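Local structure of probable hydrogenase maturation factor HypB (2HF9) at residues H36-F41 with L114-I119; K142-I147 with E216-S221. The protein probably acts as a GTP-hydrolysing, metal-binding homodimer needed to insert nickel into the metal centre of [NiFe] hydrogenases during their maturation. All coordinates share one frame; numbering follows the deposited sequence.

Overall arrangement
The two contacts show how the chemistry of packing changes with its place around one parallel sheet. Interaction 1 sits toward the outside, its centre about 16 Å from the centre of the chain, where a histidine-carboxylate hydrogen bond lies at the exposed margin and valine, leucine and isoleucine pack beneath it. Interaction 2 lies deeper, its centre about 7 Å from the centre of the chain, and has no hydrogen bond between its segments; aliphatic and aromatic groups fill it. Their centres are about 17 Å apart, yet they meet through neighbouring strands 39-45 and 142-148: F41, in segment 36-41, packs on K142 and S221 of the second.

Interaction 1 of 2, residues H36-F41 with L114-I119; sequences HGVVAF and LNLDEI
The ND1 nitrogen of H36 gives its hydrogen to OD1 of D117 over 2.8 Å, in a nearly straight bond (N-H...O 172°). The acceptor lies in the plane of the imidazole, at its edge, whereas the nitrogen approaches from above the carboxylate plane, and the two flat groups are turned 59° apart. This His-carboxylate pair lies at the outer side of the contact and helps to fix the rotation of the ring. Below it, CB of H36 rests 3.5 Å from CB of L116, and the two side chains cross at about a right angle. The chi1 of H36 (-63°) sets CG beside the backbone N, 3.6 Å from L116 CB, and CD2 of the ring comes 3.8 Å from L116 CD1.

Such a bond joins the entry from the N-terminal helix 18-35 into strand 39-45 to the loop that leads from helix 104-111 to strand 121-125 of the P-loop GTPase fold. The helix ends in a Schellman motif, in which G37, with positive phi, is the C-prime residue; V38 N bonds to L33 O and G37 N to N34 O, and the chain then enters the sheet. In the loop, the amide of E118 bonds to the carbonyl oxygen of N115.

Further in, V38 uses both methyl groups. CG2 faces backbone oxygens, 3.5 Å from I119 O and 3.6 Å from L116 O, and also approaches L116 CB at 4.2 Å. CG1, anti to the backbone N, touches CG2 of I119 at 4.1 Å. Helix 18-35 lends L33 to V38 and L32 to L116, while L122 of strand 121-125 packs against V38.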
loop_
_atom_site.group_PDB
_atom_site.type_symbol
_atom_site.label_atom_id
_atom_site.label_comp_id
_atom_site.label_asym_id
_atom_site.label_seq_id
_atom_site.Cartn_x
_atom_site.Cartn_y
_atom_site.Cartn_z
ATOM N N HIS A 36 -16.760 12.934 26.145
ATOM C CA HIS A 36 -16.177 14.255 25.935
ATOM C C HIS A 36 -16.646 14.944 24.652
ATOM O O HIS A 36 -16.106 15.985 24.273
ATOM C CB HIS A 36 -14.652 14.172 25.980
ATOM C CG HIS A 36 -14.116 13.732 27.304
ATOM N ND1 HIS A 36 -14.014 14.583 28.385
ATOM C CD2 HIS A 36 -13.662 12.530 27.730
ATOM C CE1 HIS A 36 -13.515 13.925 29.416
ATOM N NE2 HIS A 36 -13.297 12.677 29.046
ATOM N N GLY A 37 -17.644 14.357 23.992
ATOM C CA GLY A 37 -18.262 14.953 22.809
ATOM C C GLY A 37 -17.311 15.055 21.632
ATOM O O GLY A 37 -17.304 16.054 20.911
ATOM N N VAL A 38 -16.512 14.011 21.439
ATOM C CA VAL A 38 -15.547 13.966 20.341
ATOM C C VAL A 38 -16.050 12.986 19.293
ATOM O O VAL A 38 -16.465 11.879 19.625
ATOM C CB VAL A 38 -14.131 13.541 20.826
ATOM C CG1 VAL A 38 -13.128 13.535 19.668
ATOM C CG2 VAL A 38 -13.644 14.450 21.938
ATOM N N VAL A 39 -16.034 13.407 18.032
ATOM C CA VAL A 39 -16.364 12.508 16.933
ATOM C C VAL A 39 -15.064 12.137 16.221
ATOM O O VAL A 39 -14.326 13.016 15.764
ATOM C CB VAL A 39 -17.407 13.118 15.958
ATOM C CG1 VAL A 39 -17.841 12.080 14.931
ATOM C CG2 VAL A 39 -18.628 13.627 16.728
ATOM N N ALA A 40 -14.783 10.837 16.160
ATOM C CA ALA A 40 -13.512 10.331 15.645
ATOM C C ALA A 40 -13.636 9.615 14.304
ATOM O O ALA A 40 -14.594 8.876 14.065
ATOM C CB ALA A 40 -12.849 9.422 16.665
ATOM N N PHE A 41 -12.638 9.831 13.450
ATOM C CA PHE A 41 -12.608 9.284 12.098
ATOM C C PHE A 41 -11.302 8.530 11.831
ATOM O O PHE A 41 -10.209 9.056 12.061
ATOM C CB PHE A 41 -12.796 10.402 11.060
ATOM C CG PHE A 41 -14.148 11.067 11.111
ATOM C CD1 PHE A 41 -14.382 12.143 11.965
ATOM C CD2 PHE A 41 -15.186 10.627 10.292
ATOM C CE1 PHE A 41 -15.632 12.761 12.013
ATOM C CE2 PHE A 41 -16.438 11.247 10.328
ATOM C CZ PHE A 41 -16.657 12.316 11.193
ATOM N N LEU A 114 -4.273 13.826 24.829
ATOM C CA LEU A 114 -5.166 14.859 24.314
ATOM C C LEU A 114 -6.094 15.397 25.401
ATOM O O LEU A 114 -6.549 14.647 26.266
ATOM C CB LEU A 114 -6.003 14.307 23.151
ATOM C CG LEU A 114 -5.279 13.855 21.873
ATOM C CD1 LEU A 114 -6.227 13.110 20.940
ATOM C CD2 LEU A 114 -4.631 15.031 21.152
ATOM N N ASN A 115 -6.370 16.700 25.356
ATOM C CA ASN A 115 -7.408 17.283 26.201
ATOM C C ASN A 115 -8.744 17.194 25.469
ATOM O O ASN A 115 -9.080 18.060 24.659
ATOM C CB ASN A 115 -7.072 18.733 26.581
ATOM C CG ASN A 115 -8.082 19.343 27.550
ATOM O OD1 ASN A 115 -9.017 18.680 28.010
ATOM N ND2 ASN A 115 -7.890 20.619 27.866
ATOM N N LEU A 116 -9.499 16.140 25.766
ATOM C CA LEU A 116 -10.732 15.832 25.036
ATOM C C LEU A 116 -11.879 16.815 25.292
ATOM O O LEU A 116 -12.860 16.831 24.547
ATOM C CB LEU A 116 -11.176 14.389 25.310
ATOM C CG LEU A 116 -10.168 13.274 24.999
ATOM C CD1 LEU A 116 -10.618 11.953 25.603
ATOM C CD2 LEU A 116 -9.938 13.134 23.495
ATOM N N ASP A 117 -11.755 17.632 26.337
ATOM C CA ASP A 117 -12.726 18.699 26.597
ATOM C C ASP A 117 -12.415 19.967 25.803
ATOM O O ASP A 117 -13.154 20.957 25.873
ATOM C CB ASP A 117 -12.816 19.000 28.094
ATOM C CG ASP A 117 -13.504 17.892 28.865
ATOM O OD1 ASP A 117 -14.506 17.334 28.362
ATOM O OD2 ASP A 117 -13.040 17.578 29.976
ATOM N N GLU A 118 -11.316 19.934 25.055
ATOM C CA GLU A 118 -10.967 21.020 24.147
ATOM C C GLU A 118 -10.836 20.525 22.705
ATOM O O GLU A 118 -10.175 21.156 21.876
ATOM C CB GLU A 118 -9.693 21.733 24.614
ATOM C CG GLU A 118 -9.922 22.717 25.770
ATOM C CD GLU A 118 -10.964 23.788 25.448
ATOM O OE1 GLU A 118 -10.800 24.510 24.436
ATOM O OE2 GLU A 118 -11.949 23.907 26.211
ATOM N N ILE A 119 -11.470 19.390 22.420
ATOM C CA ILE A 119 -11.462 18.784 21.085
ATOM C C ILE A 119 -12.894 18.410 20.690
ATOM O O ILE A 119 -13.654 17.900 21.511
ATOM C CB ILE A 119 -10.528 17.523 21.026
ATOM C CG1 ILE A 119 -9.064 17.881 21.334
ATOM C CG2 ILE A 119 -10.627 16.798 19.676
ATOM C CD1 ILE A 119 -8.430 18.937 20.415
#

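Interaction 2 of 2, residues K142-I147 with E216-S221; sequences KRIVVI and EFIEKS
K142 and I144, on the same side of a central strand, meet the C-terminal helix 211-224 that covers this face of the parallel sheet in the P-loop NTPase fold. Strand and helix run nearly antiparallel (168°), their axes 10.9 Å apart.

Most apolar contacts involve F217. CG1 of I144 lies 3.9 Å from its CE2, the side chains sliding past each other in opposite directions, and I144 CD1 meets I218 CD1 at 4.1 Å, crossing at about a right angle. CB and CG of K142 both lie 3.9 Å from F217 CZ. The lysine chain bends at chi2 (-71°), which sets CD 4.0 Å from both F217 CZ and S221 OG, while CG lies 3.5 Å from S221 OG.

The lysine's charged end leads on to E224: NZ forms a salt bridge with E224 OE2. An alanine in place of K142 would probably open a gap beside F217 CZ and S221 OG and leave E224 OE2 without its lysine.

F217 O accepts two bonds, from S221 N and S221 OG, arriving from opposite faces of its plane. S221 OG donates to F217 O over 2.8 Å and also sits 3.5 Å above the F217 ring, over its centre.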
loop_
_atom_site.group_PDB
_atom_site.type_symbol
_atom_site.label_atom_id
_atom_site.label_comp_id
_atom_site.label_asym_id
_atom_site.label_seq_id
_atom_site.Cartn_x
_atom_site.Cartn_y
_atom_site.Cartn_z
ATOM N N LYS A 142 -16.535 6.664 12.613
ATOM C CA LYS A 142 -16.582 6.335 11.190
ATOM C C LYS A 142 -15.228 5.932 10.624
ATOM O O LYS A 142 -14.171 6.359 11.102
ATOM C CB LYS A 142 -17.156 7.497 10.361
ATOM C CG LYS A 142 -18.582 7.909 10.703
ATOM C CD LYS A 142 -19.620 6.885 10.262
ATOM C CE LYS A 142 -20.994 7.246 10.810
ATOM N NZ LYS A 142 -21.996 6.191 10.507
ATOM N N ARG A 143 -15.285 5.107 9.586
ATOM C CA ARG A 143 -14.103 4.660 8.880
ATOM C C ARG A 143 -14.125 5.188 7.451
ATOM O O ARG A 143 -15.137 5.083 6.751
ATOM C CB ARG A 143 -14.027 3.138 8.915
ATOM C CG ARG A 143 -13.758 2.587 10.315
ATOM C CD ARG A 143 -14.166 1.131 10.464
ATOM N NE ARG A 143 -13.328 0.217 9.682
ATOM C CZ ARG A 143 -12.171 -0.299 10.099
ATOM N NH1 ARG A 143 -11.680 0.015 11.292
ATOM N NH2 ARG A 143 -11.493 -1.120 9.309
ATOM N N ILE A 144 -13.006 5.771 7.035
ATOM C CA ILE A 144 -12.872 6.331 5.694
ATOM C C ILE A 144 -11.735 5.603 4.986
ATOM O O ILE A 144 -10.621 5.534 5.512
ATOM C CB ILE A 144 -12.594 7.864 5.736
ATOM C CG1 ILE A 144 -13.736 8.598 6.455
ATOM C CG2 ILE A 144 -12.360 8.421 4.316
ATOM C CD1 ILE A 144 -13.480 10.065 6.741
ATOM N N VAL A 145 -12.025 5.028 3.821
ATOM C CA VAL A 145 -10.983 4.402 3.011
ATOM C C VAL A 145 -10.687 5.287 1.807
ATOM O O VAL A 145 -11.573 5.581 0.998
ATOM C CB VAL A 145 -11.335 2.949 2.575
ATOM C CG1 VAL A 145 -10.259 2.382 1.642
ATOM C CG2 VAL A 145 -11.486 2.051 3.786
ATOM N N VAL A 146 -9.435 5.728 1.720
ATOM C CA VAL A 146 -8.975 6.545 0.613
ATOM C C VAL A 146 -8.124 5.693 -0.320
ATOM O O VAL A 146 -7.080 5.177 0.070
ATOM C CB VAL A 146 -8.136 7.760 1.102
ATOM C CG1 VAL A 146 -7.798 8.692 -0.071
ATOM C CG2 VAL A 146 -8.872 8.516 2.204
ATOM N N ILE A 147 -8.592 5.529 -1.549
ATOM C CA ILE A 147 -7.752 4.976 -2.600
ATOM C C ILE A 147 -7.651 6.015 -3.700
ATOM O O ILE A 147 -8.347 7.031 -3.667
ATOM C CB ILE A 147 -8.252 3.607 -3.151
ATOM C CG1 ILE A 147 -9.691 3.693 -3.711
ATOM C CG2 ILE A 147 -8.025 2.488 -2.114
ATOM C CD1 ILE A 147 -10.814 3.581 -2.677
ATOM N N GLU A 216 -19.499 17.154 3.645
ATOM C CA GLU A 216 -20.866 16.716 3.899
ATOM C C GLU A 216 -20.893 15.454 4.765
ATOM O O GLU A 216 -21.647 15.380 5.742
ATOM C CB GLU A 216 -21.589 16.460 2.575
ATOM C CG GLU A 216 -23.041 16.056 2.732
ATOM C CD GLU A 216 -23.684 15.681 1.413
ATOM O OE1 GLU A 216 -23.032 15.826 0.355
ATOM O OE2 GLU A 216 -24.846 15.238 1.432
ATOM N N PHE A 217 -20.063 14.475 4.405
ATOM C CA PHE A 217 -19.956 13.235 5.172
ATOM C C PHE A 217 -19.517 13.487 6.611
ATOM O O PHE A 217 -20.091 12.911 7.537
ATOM C CB PHE A 217 -19.007 12.228 4.502
ATOM C CG PHE A 217 -18.781 10.982 5.318
ATOM C CD1 PHE A 217 -19.696 9.933 5.275
ATOM C CD2 PHE A 217 -17.670 10.870 6.154
ATOM C CE1 PHE A 217 -19.502 8.782 6.042
ATOM C CE2 PHE A 217 -17.471 9.719 6.926
ATOM C CZ PHE A 217 -18.391 8.677 6.868
ATOM N N ILE A 218 -18.501 14.331 6.791
ATOM C CA ILE A 218 -17.998 14.658 8.130
ATOM C C ILE A 218 -19.114 15.254 8.997
ATOM O O ILE A 218 -19.347 14.799 10.125
ATOM C CB ILE A 218 -16.764 15.623 8.093
ATOM C CG1 ILE A 218 -15.594 15.032 7.281
ATOM C CG2 ILE A 218 -16.321 16.008 9.510
ATOM C CD1 ILE A 218 -14.988 13.748 7.833
ATOM N N GLU A 219 -19.809 16.251 8.453
ATOM C CA GLU A 219 -20.866 16.957 9.180
ATOM C C GLU A 219 -22.057 16.063 9.517
ATOM O O GLU A 219 -22.559 16.100 10.643
ATOM C CB GLU A 219 -21.323 18.195 8.403
ATOM C CG GLU A 219 -20.274 19.304 8.325
ATOM C CD GLU A 219 -20.211 20.169 9.577
ATOM O OE1 GLU A 219 -20.783 19.792 10.624
ATOM O OE2 GLU A 219 -19.579 21.240 9.509
ATOM N N LYS A 220 -22.501 15.271 8.537
ATOM C CA LYS A 220 -23.573 14.291 8.731
ATOM C C LYS A 220 -23.224 13.292 9.835
ATOM O O LYS A 220 -24.072 12.968 10.674
ATOM C CB LYS A 220 -23.874 13.553 7.422
ATOM C CG LYS A 220 -25.035 12.562 7.490
ATOM C CD LYS A 220 -25.302 11.940 6.124
ATOM C CE LYS A 220 -26.484 10.980 6.160
ATOM N NZ LYS A 220 -26.129 9.652 6.744
ATOM N N SER A 221 -21.976 12.823 9.829
ATOM C CA SER A 221 -21.482 11.876 10.833
ATOM C C SER A 221 -21.523 12.462 12.243
ATOM O O SER A 221 -21.920 11.780 13.193
ATOM C CB SER A 221 -20.059 11.426 10.495
ATOM O OG SER A 221 -20.026 10.717 9.272
#